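Local coordinates for periplasmic sugar-binding domain protein (Pseudomonas fluorescens Pf-5, PDB 3H75) that probably binds carbohydrate in the bacterial periplasm, as a two-domain member of the bacterial solute-binding protein 2 family, at residues H135-V140 and H144-L149; G166-L171 and R180-G185; A223-E226 and K230-T233. All coordinates share one frame; numbering follows the deposited sequence.

Contact 1: H135-V140 and H144-L149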
# COMPACT_ATOMS: atom_id res chain seq x y z
N HIS A 135 16.45 6.25 -14.10
CA HIS A 135 16.19 7.20 -15.16
C HIS A 135 16.58 8.62 -14.76
O HIS A 135 17.21 9.35 -15.52
CB HIS A 135 14.72 7.19 -15.55
CG HIS A 135 14.41 8.06 -16.72
ND1 HIS A 135 14.89 7.80 -17.99
CD2 HIS A 135 13.73 9.23 -16.81
CE1 HIS A 135 14.52 8.77 -18.81
NE2 HIS A 135 13.81 9.65 -18.12
N LYS A 136 16.20 9.01 -13.54
CA LYS A 136 16.50 10.35 -13.06
C LYS A 136 17.98 10.57 -12.77
O LYS A 136 18.49 11.68 -12.95
CB LYS A 136 15.66 10.65 -11.81
CG LYS A 136 14.16 10.62 -12.09
CD LYS A 136 13.35 10.97 -10.86
CE LYS A 136 11.86 10.83 -11.13
NZ LYS A 136 11.42 11.69 -12.26
N LEU A 137 18.68 9.53 -12.33
CA LEU A 137 20.11 9.66 -12.06
C LEU A 137 20.85 9.97 -13.36
O LEU A 137 21.80 10.75 -13.37
CB LEU A 137 20.67 8.37 -11.45
CG LEU A 137 22.16 8.42 -11.10
CD1 LEU A 137 22.37 9.45 -10.00
CD2 LEU A 137 22.66 7.05 -10.66
N GLY A 138 20.39 9.35 -14.44
CA GLY A 138 21.02 9.56 -15.73
C GLY A 138 22.37 8.90 -15.88
O GLY A 138 22.80 8.14 -15.01
N PRO A 139 23.08 9.18 -16.98
CA PRO A 139 24.40 8.66 -17.31
C PRO A 139 25.47 8.87 -16.24
O PRO A 139 25.35 9.73 -15.37
CB PRO A 139 24.74 9.39 -18.61
CG PRO A 139 23.40 9.46 -19.27
CD PRO A 139 22.51 9.91 -18.13
N VAL A 140 26.53 8.07 -16.36
CA VAL A 140 27.67 8.07 -15.45
C VAL A 140 28.50 6.79 -15.68
O VAL A 140 29.67 6.74 -15.31
CB VAL A 140 27.22 8.12 -13.97
CG1 VAL A 140 26.44 6.85 -13.61
CG2 VAL A 140 28.44 8.27 -13.07
N HIS A 144 32.14 2.47 -13.93
CA HIS A 144 31.65 2.91 -12.63
C HIS A 144 30.35 2.21 -12.30
O HIS A 144 29.47 2.08 -13.15
CB HIS A 144 31.40 4.42 -12.64
CG HIS A 144 32.54 5.22 -13.16
ND1 HIS A 144 33.18 4.91 -14.35
CD2 HIS A 144 33.13 6.35 -12.70
CE1 HIS A 144 34.11 5.82 -14.59
NE2 HIS A 144 34.10 6.70 -13.60
N GLY A 145 30.23 1.75 -11.07
CA GLY A 145 29.00 1.10 -10.67
C GLY A 145 28.08 2.16 -10.10
O GLY A 145 28.50 3.30 -9.89
N ILE A 146 26.83 1.80 -9.87
CA ILE A 146 25.85 2.71 -9.29
C ILE A 146 25.47 2.03 -7.99
O ILE A 146 24.70 1.08 -7.98
CB ILE A 146 24.60 2.85 -10.19
CG1 ILE A 146 24.97 3.53 -11.51
CG2 ILE A 146 23.53 3.66 -9.46
CD1 ILE A 146 23.82 3.60 -12.51
N GLU A 147 26.01 2.52 -6.88
CA GLU A 147 25.72 1.91 -5.59
C GLU A 147 24.36 2.28 -5.04
O GLU A 147 23.95 3.44 -5.07
CB GLU A 147 26.86 2.21 -4.61
CG GLU A 147 28.17 1.64 -5.14
CD GLU A 147 29.23 1.43 -4.09
OE1 GLU A 147 28.96 1.65 -2.89
OE2 GLU A 147 30.36 1.02 -4.46
N LEU A 148 23.67 1.26 -4.54
CA LEU A 148 22.32 1.36 -4.03
C LEU A 148 22.12 0.79 -2.64
O LEU A 148 22.73 -0.21 -2.27
CB LEU A 148 21.39 0.61 -4.99
CG LEU A 148 19.98 0.24 -4.53
CD1 LEU A 148 19.06 1.44 -4.67
CD2 LEU A 148 19.47 -0.92 -5.38
N LEU A 149 21.26 1.45 -1.86
CA LEU A 149 20.89 0.97 -0.53
C LEU A 149 19.39 0.74 -0.63
O LEU A 149 18.69 1.51 -1.30
CB LEU A 149 21.17 2.02 0.55
CG LEU A 149 22.64 2.30 0.87
CD1 LEU A 149 22.74 3.41 1.92
CD2 LEU A 149 23.30 1.03 1.40

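Contact 2: G166-L171 and R180-G185. With SO4 (sulfate ion), chain C.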
# COMPACT_ATOMS: atom_id res chain seq x y z
N GLY A 166 9.94 -6.95 -7.04
CA GLY A 166 10.01 -6.00 -8.14
C GLY A 166 11.40 -5.40 -8.21
O GLY A 166 11.97 -5.25 -9.29
N LEU A 167 11.95 -5.04 -7.05
CA LEU A 167 13.29 -4.48 -6.98
C LEU A 167 14.30 -5.47 -7.56
O LEU A 167 15.16 -5.10 -8.36
CB LEU A 167 13.67 -4.17 -5.52
CG LEU A 167 15.14 -3.88 -5.23
CD1 LEU A 167 15.55 -2.58 -5.91
CD2 LEU A 167 15.36 -3.79 -3.71
N ARG A 168 14.19 -6.74 -7.15
CA ARG A 168 15.11 -7.77 -7.62
C ARG A 168 15.03 -7.93 -9.14
O ARG A 168 16.04 -8.17 -9.79
CB ARG A 168 14.79 -9.11 -6.95
CG ARG A 168 14.98 -9.12 -5.44
CD ARG A 168 16.45 -9.02 -5.03
NE ARG A 168 16.60 -8.99 -3.57
CZ ARG A 168 17.77 -8.90 -2.94
NH1 ARG A 168 18.89 -8.84 -3.63
NH2 ARG A 168 17.81 -8.84 -1.61
N ARG A 169 13.83 -7.81 -9.70
CA ARG A 169 13.68 -7.93 -11.14
C ARG A 169 14.41 -6.79 -11.84
O ARG A 169 15.09 -7.00 -12.85
CB ARG A 169 12.20 -7.93 -11.52
CG ARG A 169 11.52 -9.28 -11.34
CD ARG A 169 10.04 -9.16 -11.66
NE ARG A 169 9.83 -8.36 -12.87
CZ ARG A 169 8.86 -7.47 -13.01
NH1 ARG A 169 8.00 -7.26 -12.02
NH2 ARG A 169 8.76 -6.78 -14.14
N ALA A 170 14.30 -5.58 -11.30
CA ALA A 170 14.97 -4.42 -11.88
C ALA A 170 16.49 -4.57 -11.75
O ALA A 170 17.23 -4.22 -12.67
CB ALA A 170 14.49 -3.14 -11.20
N LEU A 171 16.95 -5.09 -10.62
CA LEU A 171 18.39 -5.27 -10.43
C LEU A 171 18.96 -6.29 -11.42
O LEU A 171 20.09 -6.15 -11.87
CB LEU A 171 18.69 -5.73 -9.00
CG LEU A 171 18.51 -4.66 -7.92
CD1 LEU A 171 18.65 -5.30 -6.55
CD2 LEU A 171 19.55 -3.55 -8.09
N ARG A 180 24.38 -2.58 -2.24
CA ARG A 180 25.36 -2.82 -1.19
C ARG A 180 24.74 -3.47 0.03
O ARG A 180 25.37 -4.28 0.72
CB ARG A 180 26.05 -1.51 -0.79
CG ARG A 180 26.78 -0.80 -1.93
CD ARG A 180 27.64 -1.76 -2.74
NE ARG A 180 28.58 -2.53 -1.92
CZ ARG A 180 29.75 -2.08 -1.47
NH1 ARG A 180 30.15 -0.85 -1.75
NH2 ARG A 180 30.52 -2.88 -0.75
N GLN A 181 23.48 -3.13 0.30
CA GLN A 181 22.79 -3.69 1.45
C GLN A 181 21.30 -3.40 1.41
O GLN A 181 20.88 -2.31 1.02
CB GLN A 181 23.35 -3.11 2.74
CG GLN A 181 22.98 -3.87 3.99
CD GLN A 181 24.19 -4.50 4.64
OE1 GLN A 181 25.05 -3.80 5.18
NE2 GLN A 181 24.28 -5.82 4.57
N LEU A 182 20.51 -4.39 1.79
CA LEU A 182 19.07 -4.23 1.89
C LEU A 182 18.78 -4.54 3.35
O LEU A 182 19.13 -5.61 3.85
CB LEU A 182 18.32 -5.22 0.98
CG LEU A 182 16.79 -5.18 1.10
CD1 LEU A 182 16.15 -5.62 -0.21
CD2 LEU A 182 16.33 -6.07 2.24
N VAL A 183 18.16 -3.59 4.05
CA VAL A 183 17.82 -3.80 5.44
C VAL A 183 16.32 -3.72 5.62
O VAL A 183 15.61 -3.21 4.75
CB VAL A 183 18.51 -2.77 6.37
CG1 VAL A 183 20.02 -2.96 6.33
CG2 VAL A 183 18.14 -1.35 5.95
N TYR A 184 15.83 -4.23 6.74
CA TYR A 184 14.41 -4.21 7.02
C TYR A 184 14.12 -3.13 8.04
O TYR A 184 14.43 -3.27 9.23
CB TYR A 184 13.97 -5.60 7.50
CG TYR A 184 13.98 -6.60 6.36
CD1 TYR A 184 12.98 -6.59 5.40
CD2 TYR A 184 15.04 -7.49 6.20
CE1 TYR A 184 13.03 -7.43 4.29
CE2 TYR A 184 15.10 -8.34 5.09
CZ TYR A 184 14.09 -8.30 4.14
OH TYR A 184 14.16 -9.10 3.02
N GLY A 185 13.56 -2.03 7.56
CA GLY A 185 13.23 -0.90 8.42
C GLY A 185 11.88 -1.03 9.09
O GLY A 185 11.48 -0.14 9.84
S SO4 C . 33.61 -1.42 -0.23
O1 SO4 C . 33.34 -1.25 -1.68
O2 SO4 C . 32.87 -0.38 0.51
O3 SO4 C . 33.16 -2.76 0.20
O4 SO4 C . 35.06 -1.28 0.01

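Contact 3: A223-E226 and K230-T233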
# COMPACT_ATOMS: atom_id res chain seq x y z
N ALA A 223 19.07 11.37 7.63
CA ALA A 223 20.42 10.87 7.90
C ALA A 223 21.35 11.38 6.80
O ALA A 223 22.49 11.77 7.06
CB ALA A 223 20.42 9.34 7.93
N ALA A 224 20.85 11.39 5.57
CA ALA A 224 21.62 11.86 4.43
C ALA A 224 22.01 13.33 4.56
O ALA A 224 23.16 13.70 4.32
CB ALA A 224 20.84 11.63 3.14
N ARG A 225 21.04 14.17 4.92
CA ARG A 225 21.31 15.60 5.07
C ARG A 225 22.38 15.85 6.14
O ARG A 225 23.24 16.71 5.98
CB ARG A 225 20.03 16.36 5.46
CG ARG A 225 18.99 16.45 4.36
CD ARG A 225 17.89 17.45 4.71
NE ARG A 225 17.14 17.07 5.90
CZ ARG A 225 16.12 16.21 5.91
NH1 ARG A 225 15.72 15.64 4.78
NH2 ARG A 225 15.51 15.91 7.04
N GLU A 226 22.32 15.07 7.21
CA GLU A 226 23.27 15.19 8.31
C GLU A 226 24.70 14.84 7.91
O GLU A 226 25.65 15.27 8.56
CB GLU A 226 22.83 14.31 9.48
CG GLU A 226 21.72 14.92 10.32
CD GLU A 226 21.05 13.91 11.23
OE1 GLU A 226 21.72 12.96 11.67
OE2 GLU A 226 19.84 14.08 11.50
N LYS A 230 22.82 15.57 -0.52
CA LYS A 230 21.70 16.41 -0.94
C LYS A 230 20.61 15.60 -1.63
O LYS A 230 20.67 15.37 -2.84
CB LYS A 230 22.21 17.50 -1.89
CG LYS A 230 23.28 18.40 -1.29
CD LYS A 230 22.69 19.47 -0.38
CE LYS A 230 22.30 20.73 -1.17
NZ LYS A 230 21.32 20.46 -2.26
N PRO A 231 19.60 15.16 -0.87
CA PRO A 231 18.50 14.38 -1.46
C PRO A 231 17.90 15.09 -2.68
O PRO A 231 17.55 16.27 -2.61
CB PRO A 231 17.51 14.27 -0.31
CG PRO A 231 18.40 14.21 0.88
CD PRO A 231 19.42 15.29 0.58
N GLY A 232 17.79 14.36 -3.78
CA GLY A 232 17.22 14.94 -4.99
C GLY A 232 18.25 15.48 -5.95
O GLY A 232 17.95 15.71 -7.12
N THR A 233 19.47 15.69 -5.46
CA THR A 233 20.54 16.21 -6.30
C THR A 233 21.67 15.20 -6.49
O THR A 233 21.89 14.72 -7.60
CB THR A 233 21.13 17.52 -5.72
OG1 THR A 233 20.11 18.52 -5.67
CG2 THR A 233 22.28 18.02 -6.58

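Contact 1: H135-V140 and H144-L149
L137 and V140 pack on I146 where the chain leaves a helix at G138, with positive phi (73°), and enters a strand at I146; the nearest CA atoms, those of V140 and H144, lie 7.1 Å apart. No hydrogen bond joins 135-140 to 144-149, and the contact rests on aliphatic packing around I146. L137, the last residue of its helix, sends its CG out anti to the backbone N (chi1 -179°), and its CD2 meets I146 CG2 tip to tip at 3.7 Å. The same L137 CD2 also touches I146 CD1, the end of the CG1 branch, at 4.1 Å. V140 CG1 meets that branch further in, approaching I146 CG1 at an oblique angle, 4.2 Å away. I146 thus touches both the last helical residue and the loop beyond it. At the exposed end, the carbonyl O of V140 sits 3.8 Å above one face of the H144 ring, off its centre. The polar end of this histidine is tied back into the turn by a hydrogen bond from ND1 to the carbonyl of A142. This is helix-to-strand packing at one end of the α/β domain: helix 122-137 passes into strand 146-152, which lies between strands 177-184 and 206-211, with L137 also touching L236 and Q207 and I146 resting on L208.

Contact 2: G166-L171 and R180-G185
The β-α-β unit formed by strand 146-152, helix 158-173 and strand 177-184 brings L167 and R168 of the helix onto L182 of an outermost strand of the sheet. The backbones stay well apart, 10.6 Å between the CA atoms of L167 and L182. The two leucines lie alongside each other, pointing opposite ways, with L167 CD2 4.0 Å from L182 CD1. L182 CD1 also receives R168, whose chain bends at chi2 (-70°) and brings NH2 obliquely to 3.9 Å from it. The guanidinium is held there by a salt bridge to E164, which also accepts a hydrogen bond from Y184 OH. L167 also packs on L130 of helix 122-137 and on A150 of the neighbouring strand 146-152. Within 180-185, L182 CD2 lies over one face of the Y184 ring, offset toward its rim. At the start of this segment R180 turns its guanidinium edge to a sulfate ion, probably from the crystallisation liquor, which R202 also binds. Its NH1 also forms a salt bridge with E147 OE1 of the adjacent strand. R180 NH2 donates to sulfate O3 at 2.8 Å (154°), while the bond from R180 NH1 to sulfate O1 is weak, at 3.2 Å.

Contact 3: A223-E226 and K230-T233
R225 and P231 face each other where the C-terminal part of helix 214-226 meets the irregular loop that leads to strand 236-240; the nearest CA atoms, those of R225 and K230, are 6.1 Å apart. The chain has doubled back after the helix, and no hydrogen bond links 223-226 to 230-233. The loop has its own backbone bond instead, from T233 N to K230 O at 2.9 Å, which closes a type II β-turn with P231 and G232 as its central residues. G232 supplies the positive phi (96°) of the turn's third position, where glycine is common. P231 carries the loop's side of the contact. Ring atom CG of P231 stands 4.2 Å from the methyl CB of A224, while the neighbouring P231 CD lies 4.0 Å from R225 CG. The arginine crosses the proline at about a right angle, and it is the aliphatic base of the chain that touches. With CG beside the backbone N and anti to the carbonyl carbon (chi1 -70°), its CG methylene comes against the ring, and the chain bends only at chi3, beyond the point of contact. A224 and P231 both continue inward to F237 of strand 236-240, and A224 also meets L200 of helix 189-202. The chemistry across the contact is wholly apolar: a methyl and a methylene on the helix bear on a rigid pyrrolidine ring, consistent with a contact held by van der Waals packing, with the arginine covering the outer margin of a buried alanine-proline pair.

How the contacts relate
All three contacts belong to the domain built on the mixed sheet, and each is chiefly apolar, without a hydrogen bond between its segments. Contacts 1 and 2 are directly coupled, since strands 146-152 and 177-184 are neighbours: L148 O probably accepts a hydrogen bond from R180 N, and L148 CD2 packs on L171 CD2. Contact 3 stands apart, its centre about 16 Å from that of contact 1 and about 20 Å from that of contact 2. It is the most buried, though like the others it has an exposed residue at its margin (H144, R168, R225). Contact 1 packs a helix end and its loop on the next strand, contact 3 a helix end on the following loop, and contact 2 a helix on the edge strand.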